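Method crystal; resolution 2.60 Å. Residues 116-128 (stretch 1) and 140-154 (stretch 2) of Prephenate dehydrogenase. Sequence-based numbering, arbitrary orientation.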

HETATM    1  N   MSE A 116      -1.920  26.569  29.072  1.00 33.12           N
HETATM    2  CA  MSE A 116      -1.304  25.371  29.640  1.00 32.35           C
HETATM    3  C   MSE A 116       0.026  25.053  28.972  1.00 32.04           C
HETATM    4  O   MSE A 116       0.642  24.033  29.274  1.00 31.13           O
HETATM    5  CB  MSE A 116      -2.261  24.187  29.510  1.00 31.95           C
HETATM    6  CG  MSE A 116      -3.571  24.358  30.291  1.00 32.08           C
HETATM    7 SE   MSE A 116      -4.946  23.018  29.888  0.75 28.54          SE
HETATM    8  CE  MSE A 116      -4.171  21.470  30.760  1.00 25.15           C
ATOM      9  N   GLN A 117       0.491  25.945  28.096  1.00 32.85           N
ATOM     10  CA  GLN A 117       1.739  25.713  27.355  1.00 33.67           C
ATOM     11  C   GLN A 117       2.997  25.593  28.225  1.00 34.56           C
ATOM     12  O   GLN A 117       3.973  24.992  27.806  1.00 35.65           O
ATOM     13  CB  GLN A 117       1.949  26.728  26.222  1.00 33.24           C
ATOM     14  CG  GLN A 117       2.001  28.189  26.620  1.00 34.39           C
ATOM     15  CD  GLN A 117       0.640  28.836  26.640  1.00 32.74           C
ATOM     16  OE1 GLN A 117      -0.347  28.192  26.971  1.00 35.61           O
ATOM     17  NE2 GLN A 117       0.579  30.111  26.294  1.00 30.53           N
ATOM     18  N   HIS A 118       2.974  26.136  29.432  1.00 35.69           N
ATOM     19  CA  HIS A 118       4.121  26.009  30.331  1.00 36.38           C
ATOM     20  C   HIS A 118       4.244  24.598  30.937  1.00 36.03           C
ATOM     21  O   HIS A 118       5.244  24.297  31.569  1.00 36.08           O
ATOM     22  CB  HIS A 118       4.084  27.095  31.424  1.00 36.90           C
ATOM     23  CG  HIS A 118       4.329  28.483  30.903  1.00 39.95           C
ATOM     24  ND1 HIS A 118       3.308  29.353  30.582  1.00 42.88           N
ATOM     25  CD2 HIS A 118       5.480  29.142  30.624  1.00 42.91           C
ATOM     26  CE1 HIS A 118       3.817  30.489  30.139  1.00 41.84           C
ATOM     27  NE2 HIS A 118       5.133  30.386  30.150  1.00 41.90           N
ATOM     28  N   ARG A 119       3.254  23.730  30.723  1.00 36.23           N
ATOM     29  CA  ARG A 119       3.289  22.358  31.267  1.00 36.51           C
ATOM     30  C   ARG A 119       3.118  21.235  30.223  1.00 35.91           C
ATOM     31  O   ARG A 119       3.024  20.067  30.585  1.00 36.31           O
ATOM     32  CB  ARG A 119       2.192  22.213  32.321  1.00 37.30           C
ATOM     33  CG  ARG A 119       2.389  23.073  33.553  1.00 38.85           C
ATOM     34  CD  ARG A 119       3.509  22.530  34.425  1.00 43.01           C
ATOM     35  NE  ARG A 119       3.830  23.439  35.528  1.00 45.96           N
ATOM     36  CZ  ARG A 119       4.801  24.353  35.512  1.00 45.05           C
ATOM     37  NH1 ARG A 119       5.604  24.498  34.461  1.00 43.54           N
ATOM     38  NH2 ARG A 119       4.981  25.123  36.572  1.00 46.64           N
ATOM     39  N   TYR A 120       3.124  21.589  28.940  1.00 35.02           N
ATOM     40  CA  TYR A 120       2.794  20.663  27.859  1.00 34.18           C
ATOM     41  C   TYR A 120       3.961  20.301  26.959  1.00 33.83           C
ATOM     42  O   TYR A 120       4.752  21.159  26.570  1.00 33.69           O
ATOM     43  CB  TYR A 120       1.705  21.296  26.987  1.00 34.24           C
ATOM     44  CG  TYR A 120       1.383  20.565  25.695  1.00 33.78           C
ATOM     45  CD1 TYR A 120       0.842  19.282  25.706  1.00 35.52           C
ATOM     46  CD2 TYR A 120       1.570  21.180  24.467  1.00 35.89           C
ATOM     47  CE1 TYR A 120       0.525  18.628  24.527  1.00 36.71           C
ATOM     48  CE2 TYR A 120       1.254  20.538  23.281  1.00 36.71           C
ATOM     49  CZ  TYR A 120       0.734  19.265  23.319  1.00 38.09           C
ATOM     50  OH  TYR A 120       0.436  18.633  22.144  1.00 40.62           O
ATOM     51  N   VAL A 121       4.064  19.020  26.631  1.00 33.85           N
ATOM     52  CA  VAL A 121       4.987  18.581  25.602  1.00 33.80           C
ATOM     53  C   VAL A 121       4.240  17.678  24.626  1.00 33.67           C
ATOM     54  O   VAL A 121       3.826  16.576  24.970  1.00 33.49           O
ATOM     55  CB  VAL A 121       6.195  17.862  26.166  1.00 34.29           C
ATOM     56  CG1 VAL A 121       7.150  17.491  25.010  1.00 30.81           C
ATOM     57  CG2 VAL A 121       6.887  18.747  27.219  1.00 32.59           C
ATOM     58  N   GLY A 122       4.057  18.163  23.406  1.00 33.61           N
ATOM     59  CA  GLY A 122       3.383  17.386  22.388  1.00 33.70           C
ATOM     60  C   GLY A 122       4.152  16.125  22.049  1.00 33.49           C
ATOM     61  O   GLY A 122       5.384  16.104  22.056  1.00 32.63           O
ATOM     62  N   SER A 123       3.428  15.051  21.788  1.00 33.72           N
ATOM     63  CA  SER A 123       4.072  13.880  21.260  1.00 34.81           C
ATOM     64  C   SER A 123       3.144  13.111  20.339  1.00 34.52           C
ATOM     65  O   SER A 123       1.933  13.243  20.403  1.00 34.24           O
ATOM     66  CB  SER A 123       4.575  12.997  22.385  1.00 35.73           C
ATOM     67  OG  SER A 123       3.635  11.993  22.693  1.00 37.43           O
ATOM     68  N   HIS A 124       3.739  12.314  19.472  1.00 35.71           N
ATOM     69  CA  HIS A 124       2.992  11.525  18.505  1.00 37.00           C
ATOM     70  C   HIS A 124       3.752  10.255  18.164  1.00 37.71           C
ATOM     71  O   HIS A 124       4.784  10.341  17.518  1.00 37.78           O
ATOM     72  CB  HIS A 124       2.751  12.345  17.229  1.00 36.54           C
ATOM     73  CG  HIS A 124       2.110  11.569  16.119  1.00 37.63           C
ATOM     74  ND1 HIS A 124       2.335  11.852  14.788  1.00 38.07           N
ATOM     75  CD2 HIS A 124       1.263  10.511  16.142  1.00 37.61           C
ATOM     76  CE1 HIS A 124       1.642  11.010  14.041  1.00 37.93           C
ATOM     77  NE2 HIS A 124       0.988  10.183  14.838  1.00 37.76           N
ATOM     78  N   PRO A 125       3.271   9.086  18.628  1.00 39.54           N
ATOM     79  CA  PRO A 125       3.856   7.810  18.189  1.00 41.48           C
ATOM     80  C   PRO A 125       3.347   7.408  16.812  1.00 44.11           C
ATOM     81  O   PRO A 125       2.162   7.586  16.519  1.00 44.29           O
ATOM     82  CB  PRO A 125       3.347   6.813  19.233  1.00 41.14           C
ATOM     83  CG  PRO A 125       2.112   7.416  19.771  1.00 39.73           C
ATOM     84  CD  PRO A 125       2.348   8.893  19.760  1.00 39.66           C
HETATM   85  N   MSE A 126       4.218   6.868  15.965  1.00 47.39           N
HETATM   86  CA  MSE A 126       3.785   6.388  14.654  1.00 49.96           C
HETATM   87  C   MSE A 126       3.206   4.977  14.802  1.00 52.53           C
HETATM   88  O   MSE A 126       3.459   4.103  13.970  1.00 53.57           O
HETATM   89  CB  MSE A 126       4.937   6.375  13.645  1.00 50.00           C
HETATM   90  CG  MSE A 126       5.664   7.688  13.459  1.00 51.85           C
HETATM   91 SE   MSE A 126       4.550   9.247  13.163  0.75 57.76          SE
HETATM   92  CE  MSE A 126       3.464   8.599  11.651  1.00 61.46           C
ATOM     93  N   ALA A 127       2.415   4.761  15.854  1.00 54.63           N
ATOM     94  CA  ALA A 127       1.791   3.468  16.111  1.00 56.29           C
ATOM     95  C   ALA A 127       0.584   3.277  15.189  1.00 58.90           C
ATOM     96  O   ALA A 127       0.418   4.006  14.199  1.00 59.34           O
ATOM     97  CB  ALA A 127       1.373   3.370  17.548  1.00 55.76           C
ATOM     98  N   GLY A 128      -0.256   2.298  15.522  1.00 61.07           N
ATOM     99  CA  GLY A 128      -1.412   1.941  14.696  1.00 62.57           C
ATOM    100  C   GLY A 128      -2.587   2.907  14.741  1.00 63.99           C
ATOM    101  O   GLY A 128      -2.401   4.128  14.806  1.00 63.35           O
ATOM    102  N   GLY A 140       5.586  -4.319  23.262  1.00 40.12           N
ATOM    103  CA  GLY A 140       6.569  -3.912  22.263  1.00 39.48           C
ATOM    104  C   GLY A 140       6.041  -3.236  21.014  1.00 38.64           C
ATOM    105  O   GLY A 140       6.657  -3.337  19.963  1.00 38.36           O
ATOM    106  N   LEU A 141       4.922  -2.528  21.128  1.00 38.23           N
ATOM    107  CA  LEU A 141       4.345  -1.812  19.992  1.00 38.42           C
ATOM    108  C   LEU A 141       5.288  -0.742  19.453  1.00 38.72           C
ATOM    109  O   LEU A 141       5.371  -0.525  18.237  1.00 40.07           O
ATOM    110  CB  LEU A 141       3.020  -1.150  20.390  1.00 38.14           C
ATOM    111  CG  LEU A 141       2.351  -0.249  19.346  1.00 38.23           C
ATOM    112  CD1 LEU A 141       1.902  -1.058  18.134  1.00 36.83           C
ATOM    113  CD2 LEU A 141       1.180   0.500  19.960  1.00 37.48           C
ATOM    114  N   PHE A 142       6.002  -0.092  20.366  1.00 37.54           N
ATOM    115  CA  PHE A 142       6.835   1.055  20.046  1.00 36.84           C
ATOM    116  C   PHE A 142       8.295   0.730  19.743  1.00 36.42           C
ATOM    117  O   PHE A 142       9.058   1.630  19.386  1.00 35.67           O
ATOM    118  CB  PHE A 142       6.773   2.046  21.213  1.00 37.20           C
ATOM    119  CG  PHE A 142       5.377   2.433  21.595  1.00 35.20           C
ATOM    120  CD1 PHE A 142       4.646   3.309  20.799  1.00 36.16           C
ATOM    121  CD2 PHE A 142       4.786   1.910  22.733  1.00 32.36           C
ATOM    122  CE1 PHE A 142       3.351   3.660  21.140  1.00 36.79           C
ATOM    123  CE2 PHE A 142       3.502   2.259  23.085  1.00 31.92           C
ATOM    124  CZ  PHE A 142       2.779   3.134  22.290  1.00 35.82           C
ATOM    125  N   LYS A 143       8.688  -0.536  19.889  1.00 36.40           N
ATOM    126  CA  LYS A 143      10.069  -0.924  19.638  1.00 36.77           C
ATOM    127  C   LYS A 143      10.424  -0.560  18.198  1.00 37.43           C
ATOM    128  O   LYS A 143       9.738  -0.966  17.249  1.00 37.24           O
ATOM    129  CB  LYS A 143      10.297  -2.420  19.907  1.00 36.46           C
ATOM    130  N   ARG A 144      11.469   0.252  18.054  1.00 37.78           N
ATOM    131  CA  ARG A 144      11.966   0.700  16.748  1.00 38.09           C
ATOM    132  C   ARG A 144      10.921   1.511  15.954  1.00 37.69           C
ATOM    133  O   ARG A 144      11.063   1.689  14.736  1.00 38.29           O
ATOM    134  CB  ARG A 144      12.515  -0.481  15.915  1.00 38.66           C
ATOM    135  CG  ARG A 144      13.701  -1.245  16.563  1.00 39.87           C
ATOM    136  N   ALA A 145       9.896   2.014  16.648  1.00 36.15           N
ATOM    137  CA  ALA A 145       8.885   2.882  16.043  1.00 35.06           C
ATOM    138  C   ALA A 145       9.294   4.313  16.317  1.00 34.93           C
ATOM    139  O   ALA A 145       9.953   4.584  17.324  1.00 35.34           O
ATOM    140  CB  ALA A 145       7.522   2.614  16.635  1.00 34.34           C
ATOM    141  N   VAL A 146       8.911   5.229  15.433  1.00 34.59           N
ATOM    142  CA  VAL A 146       9.210   6.636  15.647  1.00 34.12           C
ATOM    143  C   VAL A 146       8.208   7.217  16.633  1.00 33.53           C
ATOM    144  O   VAL A 146       7.024   6.921  16.569  1.00 32.73           O
ATOM    145  CB  VAL A 146       9.125   7.468  14.354  1.00 35.05           C
ATOM    146  CG1 VAL A 146       9.369   8.963  14.675  1.00 33.30           C
ATOM    147  CG2 VAL A 146      10.093   6.957  13.297  1.00 32.72           C
ATOM    148  N   TRP A 147       8.699   8.038  17.553  1.00 33.71           N
ATOM    149  CA  TRP A 147       7.854   8.746  18.509  1.00 33.13           C
ATOM    150  C   TRP A 147       8.274  10.206  18.423  1.00 31.63           C
ATOM    151  O   TRP A 147       9.347  10.573  18.894  1.00 32.28           O
ATOM    152  CB  TRP A 147       8.066   8.187  19.925  1.00 34.39           C
ATOM    153  CG  TRP A 147       7.078   8.646  20.975  1.00 37.35           C
ATOM    154  CD1 TRP A 147       6.754   9.928  21.283  1.00 40.10           C
ATOM    155  CD2 TRP A 147       6.346   7.817  21.897  1.00 39.34           C
ATOM    156  NE1 TRP A 147       5.839   9.951  22.309  1.00 42.79           N
ATOM    157  CE2 TRP A 147       5.579   8.671  22.710  1.00 40.60           C
ATOM    158  CE3 TRP A 147       6.254   6.436  22.103  1.00 39.81           C
ATOM    159  CZ2 TRP A 147       4.724   8.197  23.708  1.00 39.43           C
ATOM    160  CZ3 TRP A 147       5.406   5.963  23.108  1.00 37.72           C
ATOM    161  CH2 TRP A 147       4.653   6.841  23.889  1.00 38.73           C
ATOM    162  N   VAL A 148       7.451  11.036  17.795  1.00 30.31           N
ATOM    163  CA  VAL A 148       7.755  12.453  17.713  1.00 29.82           C
ATOM    164  C   VAL A 148       7.529  13.121  19.079  1.00 30.11           C
ATOM    165  O   VAL A 148       6.540  12.844  19.756  1.00 29.21           O
ATOM    166  CB  VAL A 148       6.904  13.172  16.652  1.00 29.63           C
ATOM    167  CG1 VAL A 148       7.175  14.689  16.675  1.00 24.89           C
ATOM    168  CG2 VAL A 148       7.167  12.579  15.269  1.00 28.28           C
ATOM    169  N   VAL A 149       8.473  13.966  19.481  1.00 30.51           N
ATOM    170  CA  VAL A 149       8.327  14.794  20.675  1.00 31.53           C
ATOM    171  C   VAL A 149       8.558  16.243  20.264  1.00 32.26           C
ATOM    172  O   VAL A 149       9.583  16.563  19.673  1.00 32.68           O
ATOM    173  CB  VAL A 149       9.315  14.405  21.779  1.00 31.25           C
ATOM    174  CG1 VAL A 149       9.269  15.422  22.908  1.00 30.08           C
ATOM    175  CG2 VAL A 149       8.998  13.019  22.285  1.00 29.18           C
ATOM    176  N   THR A 150       7.607  17.113  20.581  1.00 32.62           N
ATOM    177  CA  THR A 150       7.694  18.512  20.187  1.00 32.77           C
ATOM    178  C   THR A 150       8.553  19.356  21.126  1.00 32.43           C
ATOM    179  O   THR A 150       8.943  18.915  22.206  1.00 31.73           O
ATOM    180  CB  THR A 150       6.307  19.134  20.093  1.00 33.41           C
ATOM    181  OG1 THR A 150       5.663  19.037  21.372  1.00 34.38           O
ATOM    182  CG2 THR A 150       5.483  18.414  19.028  1.00 30.84           C
ATOM    183  N   PHE A 151       8.848  20.570  20.670  1.00 32.78           N
ATOM    184  CA  PHE A 151       9.677  21.522  21.406  1.00 32.85           C
ATOM    185  C   PHE A 151       9.419  22.975  20.970  1.00 33.33           C
ATOM    186  O   PHE A 151      10.327  23.797  20.979  1.00 33.51           O
ATOM    187  CB  PHE A 151      11.170  21.172  21.228  1.00 32.46           C
ATOM    188  CG  PHE A 151      11.660  21.243  19.794  1.00 32.50           C
ATOM    189  CD1 PHE A 151      11.523  20.157  18.939  1.00 34.05           C
ATOM    190  CD2 PHE A 151      12.280  22.386  19.311  1.00 32.78           C
ATOM    191  CE1 PHE A 151      11.980  20.222  17.626  1.00 34.87           C
ATOM    192  CE2 PHE A 151      12.736  22.458  17.997  1.00 32.86           C
ATOM    193  CZ  PHE A 151      12.586  21.377  17.155  1.00 34.35           C
ATOM    194  N   ASP A 152       8.181  23.304  20.622  1.00 33.97           N
ATOM    195  CA  ASP A 152       7.876  24.648  20.113  1.00 34.74           C
ATOM    196  C   ASP A 152       8.160  25.744  21.142  1.00 35.04           C
ATOM    197  O   ASP A 152       8.606  26.835  20.779  1.00 34.63           O
ATOM    198  CB  ASP A 152       6.415  24.761  19.658  1.00 35.01           C
ATOM    199  CG  ASP A 152       6.049  23.743  18.598  1.00 36.17           C
ATOM    200  OD1 ASP A 152       5.875  22.554  18.951  1.00 37.06           O
ATOM    201  OD2 ASP A 152       5.911  24.140  17.421  1.00 39.29           O
ATOM    202  N   GLN A 153       7.908  25.441  22.418  1.00 35.40           N
ATOM    203  CA  GLN A 153       8.094  26.403  23.505  1.00 35.83           C
ATOM    204  C   GLN A 153       9.498  27.017  23.540  1.00 36.39           C
ATOM    205  O   GLN A 153       9.668  28.143  24.005  1.00 37.16           O
ATOM    206  CB  GLN A 153       7.773  25.777  24.868  1.00 36.15           C
ATOM    207  CG  GLN A 153       6.279  25.548  25.169  1.00 34.61           C
ATOM    208  CD  GLN A 153       5.753  24.224  24.643  1.00 33.88           C
ATOM    209  OE1 GLN A 153       6.219  23.719  23.624  1.00 33.69           O
ATOM    210  NE2 GLN A 153       4.771  23.660  25.337  1.00 29.57           N
ATOM    211  N   LEU A 154      10.494  26.283  23.054  1.00 36.23           N
ATOM    212  CA  LEU A 154      11.863  26.787  23.005  1.00 35.70           C
ATOM    213  C   LEU A 154      12.105  27.819  21.919  1.00 35.65           C
ATOM    214  O   LEU A 154      13.063  28.567  22.028  1.00 36.19           O
ATOM    215  CB  LEU A 154      12.859  25.639  22.808  1.00 35.41           C
ATOM    216  CG  LEU A 154      12.911  24.594  23.927  1.00 34.80           C
ATOM    217  CD1 LEU A 154      13.850  23.476  23.531  1.00 31.21           C
ATOM    218  CD2 LEU A 154      13.317  25.215  25.270  1.00 30.95           C
TER

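Strands 123-125 and 146-149 of prephenate dehydrogenase run antiparallel, their N-to-C directions 170° apart, and the two stretches together bury 732 Å². His124 and Val148 form the hydrogen-bonded pair at the centre: His124 N to Val148 O is 2.9 Å, Val148 N to His124 O 2.8 Å. The ladder continues at both ends, through Met126 N to Val146 O (2.9 Å) and Thr150 N to Gly122 O (2.9 Å). Ser123, Pro125, Trp147 and Val149 share one face of the sheet. There the Trp147 indole offers a flat floor, and Pro125 CB sits over it, 4.3 Å from the centroid of the six-membered ring, in a CH-pi contact; at the ring's edge, Trp147 NE1 gives a weak hydrogen bond to Ser123 OG (3.0 Å). The same proline carbon meets Phe142 CE1 at 3.7 Å, so Pro125 fits into the corner where the two aromatic side chains come together. Beyond it, the small Ala127 CB fits against Leu141 CD2 (3.8 Å), while Met126 CG rests on Val146 CB (3.6 Å). At the other end Gly122 leaves room for the Thr150 hydroxyl: a CB there would clash with OG1. Val121 CG1 packs against Val149 CG1 (3.6 Å), and farther out Gln153 reaches across the gap, its NE2 donating to Gln117 O (2.9 Å, nearly linear).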